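Local coordinates for protein mevalonate diphosphate decarboxylase (PDB 3LTO) that probably catalyses the ATP-dependent decarboxylation of mevalonate diphosphate to isopentenyl diphosphate, a step in isoprenoid biosynthesis, at residues A[228-242]-A[268-282]. Numbering follows the deposited sequence.
Sequences WTSIYQICWHEFLDM and EKFWNEKGDGPVVTM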
loop_
_atom_site.group_PDB
_atom_site.type_symbol
_atom_site.label_atom_id
_atom_site.label_comp_id
_atom_site.label_asym_id
_atom_site.label_seq_id
_atom_site.Cartn_x
_atom_site.Cartn_y
_atom_site.Cartn_z
ATOM N N TRP A 228 25.566 -5.248 14.855
ATOM C CA TRP A 228 26.107 -5.673 13.563
ATOM C C TRP A 228 26.240 -7.189 13.411
ATOM O O TRP A 228 26.033 -7.734 12.319
ATOM C CB TRP A 228 27.467 -5.003 13.343
ATOM C CG TRP A 228 27.996 -5.069 11.938
ATOM C CD1 TRP A 228 29.050 -5.816 11.493
ATOM C CD2 TRP A 228 27.539 -4.311 10.814
ATOM N NE1 TRP A 228 29.281 -5.564 10.164
ATOM C CE2 TRP A 228 28.367 -4.647 9.719
ATOM C CE3 TRP A 228 26.509 -3.380 10.623
ATOM C CZ2 TRP A 228 28.199 -4.081 8.446
ATOM C CZ3 TRP A 228 26.342 -2.816 9.356
ATOM C CH2 TRP A 228 27.184 -3.171 8.285
ATOM N N THR A 229 26.589 -7.862 14.503
ATOM C CA THR A 229 26.743 -9.307 14.492
ATOM C C THR A 229 25.410 -9.979 14.135
ATOM O O THR A 229 25.382 -10.957 13.374
ATOM C CB THR A 229 27.235 -9.822 15.874
ATOM O OG1 THR A 229 28.494 -9.215 16.195
ATOM C CG2 THR A 229 27.418 -11.324 15.849
ATOM N N SER A 230 24.308 -9.458 14.675
ATOM C CA SER A 230 22.989 -10.020 14.378
ATOM C C SER A 230 22.532 -9.679 12.957
ATOM O O SER A 230 21.826 -10.469 12.323
ATOM C CB SER A 230 21.939 -9.525 15.374
ATOM O OG SER A 230 22.041 -10.214 16.606
ATOM N N ILE A 231 22.916 -8.501 12.467
ATOM C CA ILE A 231 22.556 -8.099 11.111
ATOM C C ILE A 231 23.228 -9.115 10.180
ATOM O O ILE A 231 22.595 -9.669 9.273
ATOM C CB ILE A 231 23.050 -6.657 10.795
ATOM C CG1 ILE A 231 22.299 -5.660 11.682
ATOM C CG2 ILE A 231 22.826 -6.319 9.316
ATOM C CD1 ILE A 231 22.691 -4.211 11.481
ATOM N N TYR A 232 24.507 -9.373 10.436
ATOM C CA TYR A 232 25.271 -10.344 9.651
ATOM C C TYR A 232 24.576 -11.713 9.621
ATOM O O TYR A 232 24.283 -12.239 8.552
ATOM C CB TYR A 232 26.675 -10.479 10.245
ATOM C CG TYR A 232 27.389 -11.786 9.963
ATOM C CD1 TYR A 232 27.740 -12.156 8.666
ATOM C CD2 TYR A 232 27.755 -12.633 11.009
ATOM C CE1 TYR A 232 28.438 -13.330 8.417
ATOM C CE2 TYR A 232 28.458 -13.817 10.772
ATOM C CZ TYR A 232 28.797 -14.157 9.475
ATOM O OH TYR A 232 29.513 -15.311 9.240
ATOM N N GLN A 233 24.300 -12.270 10.798
ATOM C CA GLN A 233 23.662 -13.579 10.910
ATOM C C GLN A 233 22.292 -13.649 10.240
ATOM O O GLN A 233 21.998 -14.585 9.496
ATOM C CB GLN A 233 23.549 -13.968 12.386
ATOM C CG GLN A 233 24.881 -13.884 13.120
ATOM C CD GLN A 233 24.770 -14.191 14.602
ATOM O OE1 GLN A 233 23.878 -13.691 15.286
ATOM N NE2 GLN A 233 25.692 -15.003 15.109
ATOM N N ILE A 234 21.451 -12.659 10.504
ATOM C CA ILE A 234 20.127 -12.625 9.903
ATOM C C ILE A 234 20.230 -12.558 8.378
ATOM O O ILE A 234 19.588 -13.335 7.674
ATOM C CB ILE A 234 19.322 -11.409 10.408
ATOM C CG1 ILE A 234 19.181 -11.473 11.933
ATOM C CG2 ILE A 234 17.945 -11.389 9.760
ATOM C CD1 ILE A 234 18.635 -10.199 12.537
ATOM N N CYS A 235 21.032 -11.632 7.863
ATOM C CA CYS A 235 21.170 -11.514 6.415
ATOM C C CYS A 235 21.725 -12.797 5.820
ATOM O O CYS A 235 21.391 -13.164 4.690
ATOM C CB CYS A 235 22.065 -10.324 6.053
ATOM S SG CYS A 235 21.308 -8.707 6.394
ATOM N N TRP A 236 22.575 -13.472 6.589
ATOM C CA TRP A 236 23.181 -14.726 6.160
ATOM C C TRP A 236 22.066 -15.754 5.982
ATOM O O TRP A 236 21.944 -16.400 4.937
ATOM C CB TRP A 236 24.180 -15.188 7.228
ATOM C CG TRP A 236 25.031 -16.385 6.884
ATOM C CD1 TRP A 236 24.778 -17.692 7.196
ATOM C CD2 TRP A 236 26.313 -16.369 6.238
ATOM N NE1 TRP A 236 25.823 -18.488 6.793
ATOM C CE2 TRP A 236 26.778 -17.701 6.201
ATOM C CE3 TRP A 236 27.111 -15.356 5.686
ATOM C CZ2 TRP A 236 28.011 -18.050 5.636
ATOM C CZ3 TRP A 236 28.338 -15.701 5.124
ATOM C CH2 TRP A 236 28.776 -17.040 5.105
ATOM N N HIS A 237 21.244 -15.889 7.017
ATOM C CA HIS A 237 20.129 -16.824 6.999
ATOM C C HIS A 237 19.169 -16.488 5.866
ATOM O O HIS A 237 18.682 -17.378 5.170
ATOM C CB HIS A 237 19.400 -16.785 8.348
ATOM C CG HIS A 237 20.216 -17.309 9.490
ATOM N ND1 HIS A 237 19.932 -17.017 10.806
ATOM C CD2 HIS A 237 21.306 -18.113 9.509
ATOM C CE1 HIS A 237 20.815 -17.615 11.588
ATOM N NE2 HIS A 237 21.659 -18.287 10.825
ATOM N N GLU A 238 18.917 -15.197 5.674
ATOM C CA GLU A 238 18.014 -14.739 4.628
ATOM C C GLU A 238 18.426 -15.144 3.200
ATOM O O GLU A 238 17.630 -15.754 2.482
ATOM C CB GLU A 238 17.845 -13.217 4.729
ATOM C CG GLU A 238 17.079 -12.567 3.577
ATOM C CD GLU A 238 15.570 -12.783 3.635
ATOM O OE1 GLU A 238 15.086 -13.532 4.510
ATOM O OE2 GLU A 238 14.865 -12.190 2.791
ATOM N N PHE A 239 19.654 -14.838 2.778
ATOM C CA PHE A 239 20.036 -15.198 1.413
ATOM C C PHE A 239 20.211 -16.702 1.212
ATOM O O PHE A 239 19.944 -17.227 0.130
ATOM C CB PHE A 239 21.285 -14.414 0.953
ATOM C CG PHE A 239 22.605 -15.002 1.387
ATOM C CD1 PHE A 239 23.216 -16.016 0.655
ATOM C CD2 PHE A 239 23.265 -14.497 2.503
ATOM C CE1 PHE A 239 24.465 -16.518 1.023
ATOM C CE2 PHE A 239 24.512 -14.990 2.883
ATOM C CZ PHE A 239 25.116 -16.004 2.139
ATOM N N LEU A 240 20.630 -17.408 2.252
ATOM C CA LEU A 240 20.787 -18.852 2.135
ATOM C C LEU A 240 19.408 -19.498 1.981
ATOM O O LEU A 240 19.251 -20.503 1.285
ATOM C CB LEU A 240 21.529 -19.419 3.350
ATOM C CG LEU A 240 23.029 -19.091 3.379
ATOM C CD1 LEU A 240 23.686 -19.678 4.626
ATOM C CD2 LEU A 240 23.683 -19.651 2.128
ATOM N N ASP A 241 18.407 -18.895 2.611
ATOM C CA ASP A 241 17.030 -19.380 2.529
ATOM C C ASP A 241 16.632 -19.364 1.063
ATOM O O ASP A 241 16.244 -20.383 0.487
ATOM C CB ASP A 241 16.105 -18.446 3.310
ATOM C CG ASP A 241 14.659 -18.923 3.329
ATOM O OD1 ASP A 241 14.303 -19.854 2.579
ATOM O OD2 ASP A 241 13.868 -18.354 4.100
HETATM N N MSE A 242 16.748 -18.187 0.458
HETATM C CA MSE A 242 16.393 -18.037 -0.941
HETATM C C MSE A 242 17.136 -19.028 -1.821
HETATM O O MSE A 242 16.517 -19.722 -2.618
HETATM C CB MSE A 242 16.680 -16.614 -1.431
HETATM C CG MSE A 242 16.405 -16.415 -2.915
HETATM SE SE MSE A 242 16.421 -14.570 -3.490
HETATM C CE MSE A 242 18.300 -14.303 -3.636
ATOM N N GLU A 268 33.101 -16.782 7.388
ATOM C CA GLU A 268 32.631 -17.221 8.697
ATOM C C GLU A 268 33.807 -17.349 9.653
ATOM O O GLU A 268 33.766 -16.837 10.770
ATOM C CB GLU A 268 31.920 -18.568 8.596
ATOM C CG GLU A 268 30.652 -18.554 7.804
ATOM C CD GLU A 268 29.952 -19.898 7.824
ATOM O OE1 GLU A 268 30.529 -20.885 7.323
ATOM O OE2 GLU A 268 28.824 -19.967 8.347
ATOM N N LYS A 269 34.853 -18.041 9.210
ATOM C CA LYS A 269 36.040 -18.226 10.033
ATOM C C LYS A 269 36.638 -16.863 10.365
ATOM O O LYS A 269 37.104 -16.643 11.479
ATOM C CB LYS A 269 37.079 -19.087 9.305
ATOM C CG LYS A 269 36.716 -20.562 9.170
ATOM C CD LYS A 269 37.758 -21.301 8.326
ATOM C CE LYS A 269 37.442 -22.785 8.167
ATOM N NZ LYS A 269 37.557 -23.530 9.455
ATOM N N PHE A 270 36.628 -15.952 9.391
ATOM C CA PHE A 270 37.162 -14.608 9.610
ATOM C C PHE A 270 36.383 -13.951 10.746
ATOM O O PHE A 270 36.976 -13.372 11.650
ATOM C CB PHE A 270 37.036 -13.751 8.345
ATOM C CG PHE A 270 37.662 -12.387 8.475
ATOM C CD1 PHE A 270 39.043 -12.223 8.357
ATOM C CD2 PHE A 270 36.874 -11.264 8.726
ATOM C CE1 PHE A 270 39.633 -10.963 8.487
ATOM C CE2 PHE A 270 37.457 -10.000 8.857
ATOM C CZ PHE A 270 38.837 -9.852 8.737
ATOM N N TRP A 271 35.055 -14.059 10.690
ATOM C CA TRP A 271 34.165 -13.491 11.705
ATOM C C TRP A 271 34.423 -14.076 13.098
ATOM O O TRP A 271 34.395 -13.352 14.095
ATOM C CB TRP A 271 32.691 -13.746 11.341
ATOM C CG TRP A 271 31.932 -12.546 10.799
ATOM C CD1 TRP A 271 31.677 -12.258 9.488
ATOM C CD2 TRP A 271 31.308 -11.503 11.565
ATOM N NE1 TRP A 271 30.932 -11.107 9.390
ATOM C CE2 TRP A 271 30.691 -10.622 10.649
ATOM C CE3 TRP A 271 31.211 -11.229 12.937
ATOM C CZ2 TRP A 271 29.982 -9.481 11.060
ATOM C CZ3 TRP A 271 30.503 -10.088 13.349
ATOM C CH2 TRP A 271 29.899 -9.233 12.412
ATOM N N ASN A 272 34.657 -15.386 13.165
ATOM C CA ASN A 272 34.909 -16.053 14.441
ATOM C C ASN A 272 36.224 -15.582 15.039
ATOM O O ASN A 272 36.331 -15.350 16.242
ATOM C CB ASN A 272 34.962 -17.571 14.253
ATOM C CG ASN A 272 33.663 -18.138 13.722
ATOM O OD1 ASN A 272 32.588 -17.868 14.255
ATOM N ND2 ASN A 272 33.756 -18.940 12.670
ATOM N N GLU A 273 37.217 -15.447 14.172
ATOM C CA GLU A 273 38.553 -15.019 14.546
ATOM C C GLU A 273 38.602 -13.559 15.001
ATOM O O GLU A 273 39.114 -13.260 16.074
ATOM C CB GLU A 273 39.498 -15.209 13.353
ATOM C CG GLU A 273 40.948 -14.837 13.628
ATOM C CD GLU A 273 41.715 -14.484 12.361
ATOM O OE1 GLU A 273 41.631 -15.238 11.368
ATOM O OE2 GLU A 273 42.410 -13.447 12.360
ATOM N N LYS A 274 38.068 -12.659 14.178
ATOM C CA LYS A 274 38.078 -11.224 14.464
ATOM C C LYS A 274 36.990 -10.725 15.409
ATOM O O LYS A 274 37.137 -9.668 16.023
ATOM C CB LYS A 274 37.971 -10.428 13.158
ATOM C CG LYS A 274 39.080 -10.682 12.154
ATOM C CD LYS A 274 40.436 -10.275 12.709
ATOM C CE LYS A 274 41.547 -10.635 11.743
ATOM N NZ LYS A 274 42.907 -10.366 12.295
ATOM N N GLY A 275 35.898 -11.472 15.512
ATOM C CA GLY A 275 34.801 -11.050 16.364
ATOM C C GLY A 275 34.051 -9.902 15.709
ATOM O O GLY A 275 33.251 -9.215 16.343
ATOM N N ASP A 276 34.318 -9.695 14.423
ATOM C CA ASP A 276 33.685 -8.630 13.656
ATOM C C ASP A 276 33.935 -8.921 12.175
ATOM O O ASP A 276 34.884 -9.626 11.818
ATOM C CB ASP A 276 34.286 -7.272 14.052
ATOM C CG ASP A 276 33.564 -6.092 13.411
ATOM O OD1 ASP A 276 32.336 -6.177 13.201
ATOM O OD2 ASP A 276 34.224 -5.064 13.131
ATOM N N GLY A 277 33.079 -8.391 11.312
ATOM C CA GLY A 277 33.256 -8.633 9.894
ATOM C C GLY A 277 32.218 -7.946 9.034
ATOM O O GLY A 277 31.538 -7.024 9.481
ATOM N N PRO A 278 32.066 -8.389 7.783
ATOM C CA PRO A 278 31.091 -7.784 6.883
ATOM C C PRO A 278 29.711 -8.433 6.903
ATOM O O PRO A 278 29.541 -9.575 7.333
ATOM C CB PRO A 278 31.756 -7.955 5.531
ATOM C CG PRO A 278 32.324 -9.330 5.651
ATOM C CD PRO A 278 32.936 -9.328 7.049
ATOM N N VAL A 279 28.719 -7.682 6.443
ATOM C CA VAL A 279 27.378 -8.212 6.327
ATOM C C VAL A 279 27.455 -8.806 4.921
ATOM O O VAL A 279 28.069 -8.212 4.028
ATOM C CB VAL A 279 26.330 -7.089 6.419
ATOM C CG1 VAL A 279 25.003 -7.555 5.837
ATOM C CG2 VAL A 279 26.154 -6.681 7.883
ATOM N N VAL A 280 26.860 -9.981 4.735
ATOM C CA VAL A 280 26.913 -10.677 3.459
ATOM C C VAL A 280 25.550 -11.052 2.895
ATOM O O VAL A 280 24.656 -11.461 3.633
ATOM C CB VAL A 280 27.758 -11.974 3.600
ATOM C CG1 VAL A 280 27.925 -12.654 2.247
ATOM C CG2 VAL A 280 29.113 -11.636 4.212
ATOM N N THR A 281 25.402 -10.899 1.582
ATOM C CA THR A 281 24.164 -11.250 0.899
ATOM C C THR A 281 24.465 -11.679 -0.514
ATOM O O THR A 281 25.547 -11.416 -1.041
ATOM C CB THR A 281 23.188 -10.081 0.749
ATOM O OG1 THR A 281 23.448 -9.090 1.742
ATOM C CG2 THR A 281 21.786 -10.577 0.899
HETATM N N MSE A 282 23.465 -12.316 -1.114
HETATM C CA MSE A 282 23.512 -12.794 -2.478
HETATM C C MSE A 282 22.122 -12.662 -3.085
HETATM O O MSE A 282 21.120 -12.825 -2.393
HETATM C CB MSE A 282 23.885 -14.267 -2.535
HETATM C CG MSE A 282 25.238 -14.642 -1.986
HETATM SE SE MSE A 282 25.599 -16.501 -2.415
HETATM C CE MSE A 282 26.279 -16.264 -4.219
HETATM O O HOH W 1 25.440 -11.649 6.292
HETATM O O HOH W 2 30.584 -16.477 11.529
#
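An aromatic cluster of Trp228, Tyr232 and Trp271 fastens helix 228-247 to the turn between helix 258-274 and edge strand 279-281 in the C-terminal domain of this GHMP-type fold. The Tyr232 ring lies face to face on the five-membered ring of Trp271, centroids 3.5 Å apart and planes at 9°; the two side chains run past each other in opposite directions. On its other face the Trp271 indole carries the backbone of Asp276 and Gly277, so the turn is wrapped round the ring, and Gly277, with no side chain, lets that backbone lie close. Trp271 NE1 donates to Pro278 O (2.9 Å), fixing the indole's rotation. Trp228, its CG swung anti to the backbone N (chi1 -166°), meets the Trp271 rim without stacking and sends NE1 to Gly277 O at 2.8 Å, the acceptor lying in the indole plane. Over one face of its six-membered ring sits the branched Val279, whose CG2 makes a CH-pi contact 3.6 Å from the ring centroid. Water 1 donates to Tyr232 O, which already takes the helical bond from Trp236 N, and accepts from Val280 N, linking helix and strand where they run nearly parallel. Farther along, SE of selenomethionine Met282 lies 3.6 Å from Phe239 CE1, an oblique Met-aromatic contact between polarisable groups. At the outer side, the aliphatic CG of Glu268 rests 3.5 Å from Trp236 CZ2. Strand 279-281 pairs with strand 288-292 through Val279 and Thr281, Val280 packs against Ile267 of helix 258-274, and Ile231, which also touches Val279, reaches helix 208-224.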